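PDB 3VR0: proteasome assembly chaperone family protein from Pyrococcus furiosus, which activates the archaeal proteasome, as a homologue of proteasome assembly chaperones of the PAC2 family. Local coordinates for the interface of chains A and B. Residues are numbered along the deposited sequence; one frame, centred on the assembly and turned at random. Chains: chain A/B, Putative uncharacterized protein.

Contact 1: the interface of chains A and B. Residues chain A 17, 67-68, 84; chain B 120, 195, 199, 202.
An apolar interface between two copies of PbaB, a PAC2-family proteasome activator, joins A:Pro68, A:Leu84 and A:Met17 to two helices of the neighbouring subunit, and it contributes to holding the pair together in the deposited tetramer; the crystal alone does not establish whether the same contact forms in solution. At its centre is B:Phe120, on helix 116-130, whose ring is sandwiched between a proline of the partner and a leucine of its own chain. A:Pro68 lies over one face, with its CA 3.6 Å from the centroid of the B:Phe120 ring in a CH-pi contact displaced toward the rim. The proline CB continues this cover past the ring to its stem, meeting B:Phe120 CB at 3.6 Å. On the opposite face B:Leu195 CD1 stands 4.0 Å above the plane, over the middle of the B:Phe120 ring. With CG beside its backbone N (chi1 -81°) and the ring turned across that bond (chi2 -89°), B:Phe120 presents its two faces to these neighbours. Were B:Phe120 cut back to an alanine, A:Pro68 would probably lose its CH-pi partner and a gap would open between it and B:Leu195. A:Leu84, at the end of strand 82-84, splits its two methyls between different neighbours. CD1 meets B:Leu202 CD1 at 3.5 Å, the side chains crossing at a slant, whereas CD2 reaches B:Leu195 CD2 at 3.7 Å with the side chains nearly perpendicular. The same CD2 also touches B:Phe120 CE1 at 3.9 Å, which ties the leucine cluster to the aromatic ring. A:Met17, bent at chi2 and chi3, brings its terminal methyl CE within 3.6 Å of B:Phe120 CE1; this residue is poorly ordered, so its share in the packing is less certain.

Contact 2: the interface of chains A and B. Residues chain A 70-72; chain B 113, 116, 119-120, 195.
A:His72 of one PbaB subunit and B:His119 of the other lay their imidazoles face to face, in a histidine-stacking patch of this PAC2-family interface that is likely to set how the subunits meet. The planes differ by 3° and the centroids of the A:His72 and B:His119 rings are 3.6 Å apart, a parallel stack in which one ring is slid across the other, so that CD2 of each lies over the middle of its partner. A:Met71 covers the far face of the A:His72 ring: its terminal methyl CE lies 3.6 Å above the plane, displaced toward the rim, so the imidazole is held between a methionine of its own chain and a histidine of the partner. Such close stacking would probably disfavour positive charge on both rings together.

A hydrogen bond joins A:His72 ND1 to the B:Ser116 hydroxyl OG, 2.7 Å long and nearly straight at 167°; which of the two is the donor cannot be told from the model. The hydroxyl lies at the ring edge, in the imidazole plane, so the bond fixes the rotation of the ring while the stack holds its face. The chi1 of 50° sets CG of A:His72 in the crowded position between its backbone N and carbonyl carbon, and the second torsion turns ND1 to the serine.

Carbonyl oxygens also meet ring carbons: B:Pro113 O comes within 3.3 Å of A:His72 CE1, and A:Phe70 O within 3.4 Å of B:Phe120 CE2.

Apolar packing supports the stem of the histidine, where A:His72 CB meets B:Leu195 CD1 at 3.8 Å.

In the fold, A:Phe70, A:Met71 and A:His72 belong to the loop joining strand 60-66 to strand 73-76. B:Ser116 opens helix 116-130, B:His119 follows within its first turn, and B:Pro113 lies in the preceding loop.

Contact 1: the interface of chains A and B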
ATOM      1  N   MET A  17      -3.003 -12.973  14.307  1.00 50.92           N
ATOM      2  CA  MET A  17      -3.497 -11.975  13.309  1.00 50.62           C
ATOM      3  C   MET A  17      -2.443 -11.728  12.217  1.00 50.31           C
ATOM      4  O   MET A  17      -2.196 -10.576  11.815  1.00 50.62           O
ATOM      5  CB  MET A  17      -3.906 -10.652  13.994  1.00 50.37           C
ATOM      6  CG  MET A  17      -5.247 -10.705  14.782  1.00 50.76           C
ATOM      7  SD  MET A  17      -6.757 -10.895  13.759  1.00 52.52           S
ATOM      8  CE  MET A  17      -6.770  -9.451  12.750  1.00 49.80           C
ATOM      9  N   SER A  67      -9.672  -9.679  10.349  1.00 17.64           N
ATOM     10  CA  SER A  67      -8.666  -9.496   9.349  1.00 17.62           C
ATOM     11  C   SER A  67      -7.750  -8.334   9.684  1.00 18.17           C
ATOM     12  O   SER A  67      -8.228  -7.236  10.004  1.00 17.39           O
ATOM     13  CB  SER A  67      -9.305  -9.195   7.968  1.00 16.91           C
ATOM     14  OG  SER A  67      -8.288  -9.079   7.002  1.00 16.25           O
ATOM     15  N   PRO A  68      -6.431  -8.537   9.497  1.00 18.56           N
ATOM     16  CA  PRO A  68      -5.492  -7.421   9.714  1.00 19.68           C
ATOM     17  C   PRO A  68      -5.508  -6.471   8.492  1.00 21.15           C
ATOM     18  O   PRO A  68      -4.771  -5.454   8.467  1.00 21.03           O
ATOM     19  CB  PRO A  68      -4.140  -8.126   9.884  1.00 19.51           C
ATOM     20  CG  PRO A  68      -4.297  -9.466   9.070  1.00 18.48           C
ATOM     21  CD  PRO A  68      -5.771  -9.831   9.300  1.00 18.35           C
ATOM     22  N   LEU A  84     -12.552  -5.667  17.877  1.00 19.76           N
ATOM     23  CA  LEU A  84     -12.063  -5.544  16.484  1.00 19.77           C
ATOM     24  C   LEU A  84     -13.233  -5.486  15.541  1.00 19.52           C
ATOM     25  O   LEU A  84     -14.289  -6.033  15.849  1.00 19.53           O
ATOM     26  CB  LEU A  84     -11.205  -6.765  16.097  1.00 19.32           C
ATOM     27  CG  LEU A  84      -9.815  -6.786  16.797  1.00 21.35           C
ATOM     28  CD1 LEU A  84      -9.020  -8.062  16.422  1.00 16.88           C
ATOM     29  CD2 LEU A  84      -9.067  -5.558  16.441  1.00 16.69           C
TER
ATOM     30  N   PHE B 120      -1.546  -3.846  12.908  1.00 20.12           N
ATOM     31  CA  PHE B 120      -1.841  -5.163  13.434  1.00 20.35           C
ATOM     32  C   PHE B 120      -0.551  -5.881  13.748  1.00 21.84           C
ATOM     33  O   PHE B 120      -0.425  -6.536  14.761  1.00 21.75           O
ATOM     34  CB  PHE B 120      -2.719  -5.980  12.448  1.00 19.59           C
ATOM     35  CG  PHE B 120      -4.199  -5.613  12.537  1.00 19.94           C
ATOM     36  CD1 PHE B 120      -5.046  -6.275  13.452  1.00 18.25           C
ATOM     37  CD2 PHE B 120      -4.728  -4.617  11.728  1.00 18.07           C
ATOM     38  CE1 PHE B 120      -6.400  -5.928  13.586  1.00 20.96           C
ATOM     39  CE2 PHE B 120      -6.076  -4.267  11.840  1.00 19.80           C
ATOM     40  CZ  PHE B 120      -6.915  -4.912  12.792  1.00 20.52           C
ATOM     41  N   LEU B 195      -6.311  -1.389  19.335  1.00 20.43           N
ATOM     42  CA  LEU B 195      -5.887  -2.682  18.830  1.00 19.31           C
ATOM     43  C   LEU B 195      -5.244  -3.524  19.881  1.00 19.13           C
ATOM     44  O   LEU B 195      -5.408  -4.752  19.874  1.00 19.31           O
ATOM     45  CB  LEU B 195      -4.896  -2.490  17.640  1.00 20.29           C
ATOM     46  CG  LEU B 195      -5.400  -2.096  16.249  1.00 22.82           C
ATOM     47  CD1 LEU B 195      -4.339  -2.394  15.140  1.00 26.00           C
ATOM     48  CD2 LEU B 195      -6.681  -2.755  15.880  1.00 19.21           C
ATOM     49  N   ILE B 199      -7.037  -6.983  19.786  1.00 20.47           N
ATOM     50  CA  ILE B 199      -6.247  -8.196  19.472  1.00 21.00           C
ATOM     51  C   ILE B 199      -6.006  -9.001  20.759  1.00 21.49           C
ATOM     52  O   ILE B 199      -6.083 -10.229  20.737  1.00 21.58           O
ATOM     53  CB  ILE B 199      -4.852  -7.829  18.819  1.00 21.68           C
ATOM     54  CG1 ILE B 199      -5.049  -7.078  17.510  1.00 21.76           C
ATOM     55  CG2 ILE B 199      -3.975  -9.100  18.619  1.00 20.49           C
ATOM     56  CD1 ILE B 199      -3.716  -6.442  16.903  1.00 23.31           C
ATOM     57  N   LEU B 202      -8.740 -11.398  21.653  1.00 26.41           N
ATOM     58  CA  LEU B 202      -8.749 -12.683  20.884  1.00 28.17           C
ATOM     59  C   LEU B 202      -7.772 -13.721  21.436  1.00 29.44           C
ATOM     60  O   LEU B 202      -7.871 -14.912  21.131  1.00 29.92           O
ATOM     61  CB  LEU B 202      -8.355 -12.430  19.428  1.00 28.50           C
ATOM     62  CG  LEU B 202      -9.300 -11.590  18.565  1.00 30.82           C
ATOM     63  CD1 LEU B 202      -8.639 -11.494  17.155  1.00 33.74           C
ATOM     64  CD2 LEU B 202     -10.638 -12.312  18.508  1.00 32.35           C
TER

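Contact 2: the interface of chains A and B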
ATOM      1  N   PHE A  70      -8.494  -5.181   7.678  1.00 18.18           N
ATOM      2  CA  PHE A  70      -9.550  -4.253   8.040  1.00 19.19           C
ATOM      3  C   PHE A  70      -8.891  -3.021   8.670  1.00 20.21           C
ATOM      4  O   PHE A  70      -7.748  -3.093   9.116  1.00 18.73           O
ATOM      5  CB  PHE A  70     -10.528  -4.869   9.051  1.00 18.35           C
ATOM      6  CG  PHE A  70     -11.410  -5.976   8.482  1.00 18.42           C
ATOM      7  CD1 PHE A  70     -11.706  -6.049   7.099  1.00 15.72           C
ATOM      8  CD2 PHE A  70     -12.041  -6.883   9.360  1.00 19.07           C
ATOM      9  CE1 PHE A  70     -12.568  -7.064   6.597  1.00 16.91           C
ATOM     10  CE2 PHE A  70     -12.920  -7.881   8.884  1.00 18.89           C
ATOM     11  CZ  PHE A  70     -13.162  -7.984   7.493  1.00 18.12           C
ATOM     12  N   MET A  71      -9.639  -1.924   8.724  1.00 20.62           N
ATOM     13  CA  MET A  71      -9.189  -0.690   9.301  1.00 21.50           C
ATOM     14  C   MET A  71      -8.670  -0.935  10.745  1.00 21.63           C
ATOM     15  O   MET A  71      -9.215  -1.775  11.470  1.00 20.19           O
ATOM     16  CB  MET A  71     -10.348   0.317   9.209  1.00 21.81           C
ATOM     17  CG  MET A  71     -10.126   1.627   9.967  1.00 26.37           C
ATOM     18  SD  MET A  71      -8.672   2.565   9.368  1.00 31.64           S
ATOM     19  CE  MET A  71      -8.507   3.628  10.853  1.00 25.80           C
ATOM     20  N   HIS A  72      -7.585  -0.230  11.126  1.00 21.02           N
ATOM     21  CA  HIS A  72      -6.871  -0.501  12.367  1.00 20.85           C
ATOM     22  C   HIS A  72      -7.507   0.174  13.574  1.00 21.92           C
ATOM     23  O   HIS A  72      -6.904   1.055  14.227  1.00 21.27           O
ATOM     24  CB  HIS A  72      -5.376  -0.112  12.266  1.00 20.47           C
ATOM     25  CG  HIS A  72      -5.142   1.272  11.749  1.00 22.28           C
ATOM     26  ND1 HIS A  72      -5.216   1.594  10.410  1.00 22.92           N
ATOM     27  CD2 HIS A  72      -4.851   2.426  12.396  1.00 20.54           C
ATOM     28  CE1 HIS A  72      -4.986   2.887  10.257  1.00 22.19           C
ATOM     29  NE2 HIS A  72      -4.754   3.411  11.446  1.00 21.40           N
TER
ATOM     30  N   PRO B 113      -1.124   6.318   9.122  1.00 29.70           N
ATOM     31  CA  PRO B 113      -2.542   5.954   8.947  1.00 30.37           C
ATOM     32  C   PRO B 113      -2.854   5.129   7.691  1.00 30.84           C
ATOM     33  O   PRO B 113      -3.923   4.543   7.625  1.00 31.71           O
ATOM     34  CB  PRO B 113      -3.266   7.328   8.919  1.00 31.55           C
ATOM     35  CG  PRO B 113      -2.115   8.367   8.678  1.00 30.71           C
ATOM     36  CD  PRO B 113      -0.922   7.759   9.340  1.00 29.64           C
ATOM     37  N   SER B 116      -2.747  -0.329   7.413  1.00 25.56           N
ATOM     38  CA  SER B 116      -3.461  -0.965   8.513  1.00 23.83           C
ATOM     39  C   SER B 116      -2.811  -2.238   8.919  1.00 22.81           C
ATOM     40  O   SER B 116      -2.706  -2.527  10.118  1.00 22.94           O
ATOM     41  CB  SER B 116      -4.943  -1.165   8.189  1.00 24.02           C
ATOM     42  OG  SER B 116      -5.589   0.129   8.170  1.00 24.42           O
ATOM     43  N   HIS B 119      -0.133  -1.731  11.625  1.00 20.35           N
ATOM     44  CA  HIS B 119      -0.666  -1.598  13.016  1.00 20.08           C
ATOM     45  C   HIS B 119      -0.915  -2.924  13.649  1.00 19.96           C
ATOM     46  O   HIS B 119      -0.569  -3.127  14.787  1.00 18.92           O
ATOM     47  CB  HIS B 119      -1.954  -0.831  13.019  1.00 20.31           C
ATOM     48  CG  HIS B 119      -1.782   0.600  12.658  1.00 20.79           C
ATOM     49  ND1 HIS B 119      -1.555   1.571  13.606  1.00 22.93           N
ATOM     50  CD2 HIS B 119      -1.761   1.228  11.459  1.00 20.61           C
ATOM     51  CE1 HIS B 119      -1.415   2.743  13.014  1.00 18.33           C
ATOM     52  NE2 HIS B 119      -1.524   2.562  11.710  1.00 21.19           N
ATOM     53  N   PHE B 120      -1.546  -3.846  12.908  1.00 20.12           N
ATOM     54  CA  PHE B 120      -1.841  -5.163  13.434  1.00 20.35           C
ATOM     55  C   PHE B 120      -0.551  -5.881  13.748  1.00 21.84           C
ATOM     56  O   PHE B 120      -0.425  -6.536  14.761  1.00 21.75           O
ATOM     57  CB  PHE B 120      -2.719  -5.980  12.448  1.00 19.59           C
ATOM     58  CG  PHE B 120      -4.199  -5.613  12.537  1.00 19.94           C
ATOM     59  CD1 PHE B 120      -5.046  -6.275  13.452  1.00 18.25           C
ATOM     60  CD2 PHE B 120      -4.728  -4.617  11.728  1.00 18.07           C
ATOM     61  CE1 PHE B 120      -6.400  -5.928  13.586  1.00 20.96           C
ATOM     62  CE2 PHE B 120      -6.076  -4.267  11.840  1.00 19.80           C
ATOM     63  CZ  PHE B 120      -6.915  -4.912  12.792  1.00 20.52           C
ATOM     64  N   LEU B 195      -6.311  -1.389  19.335  1.00 20.43           N
ATOM     65  CA  LEU B 195      -5.887  -2.682  18.830  1.00 19.31           C
ATOM     66  C   LEU B 195      -5.244  -3.524  19.881  1.00 19.13           C
ATOM     67  O   LEU B 195      -5.408  -4.752  19.874  1.00 19.31           O
ATOM     68  CB  LEU B 195      -4.896  -2.490  17.640  1.00 20.29           C
ATOM     69  CG  LEU B 195      -5.400  -2.096  16.249  1.00 22.82           C
ATOM     70  CD1 LEU B 195      -4.339  -2.394  15.140  1.00 26.00           C
ATOM     71  CD2 LEU B 195      -6.681  -2.755  15.880  1.00 19.21           C
TER

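The C-alpha centres of contact 1 and contact 2 are about 8 Å apart, and B:Phe120 and B:Leu195 belong to both, so the two form adjoining parts of one continuous surface. On chain A, the loop between strands 60-66 and 73-76 supplies residues to each; on chain B, helices 116-130 and 192-202 do the same. Contact 1 contributes an apolar cluster and contact 2 a nearly straight hydrogen bond with an imidazole stack, which together probably fix both closeness and orientation of the subunits. The interface as a whole departs from exact two-fold symmetry.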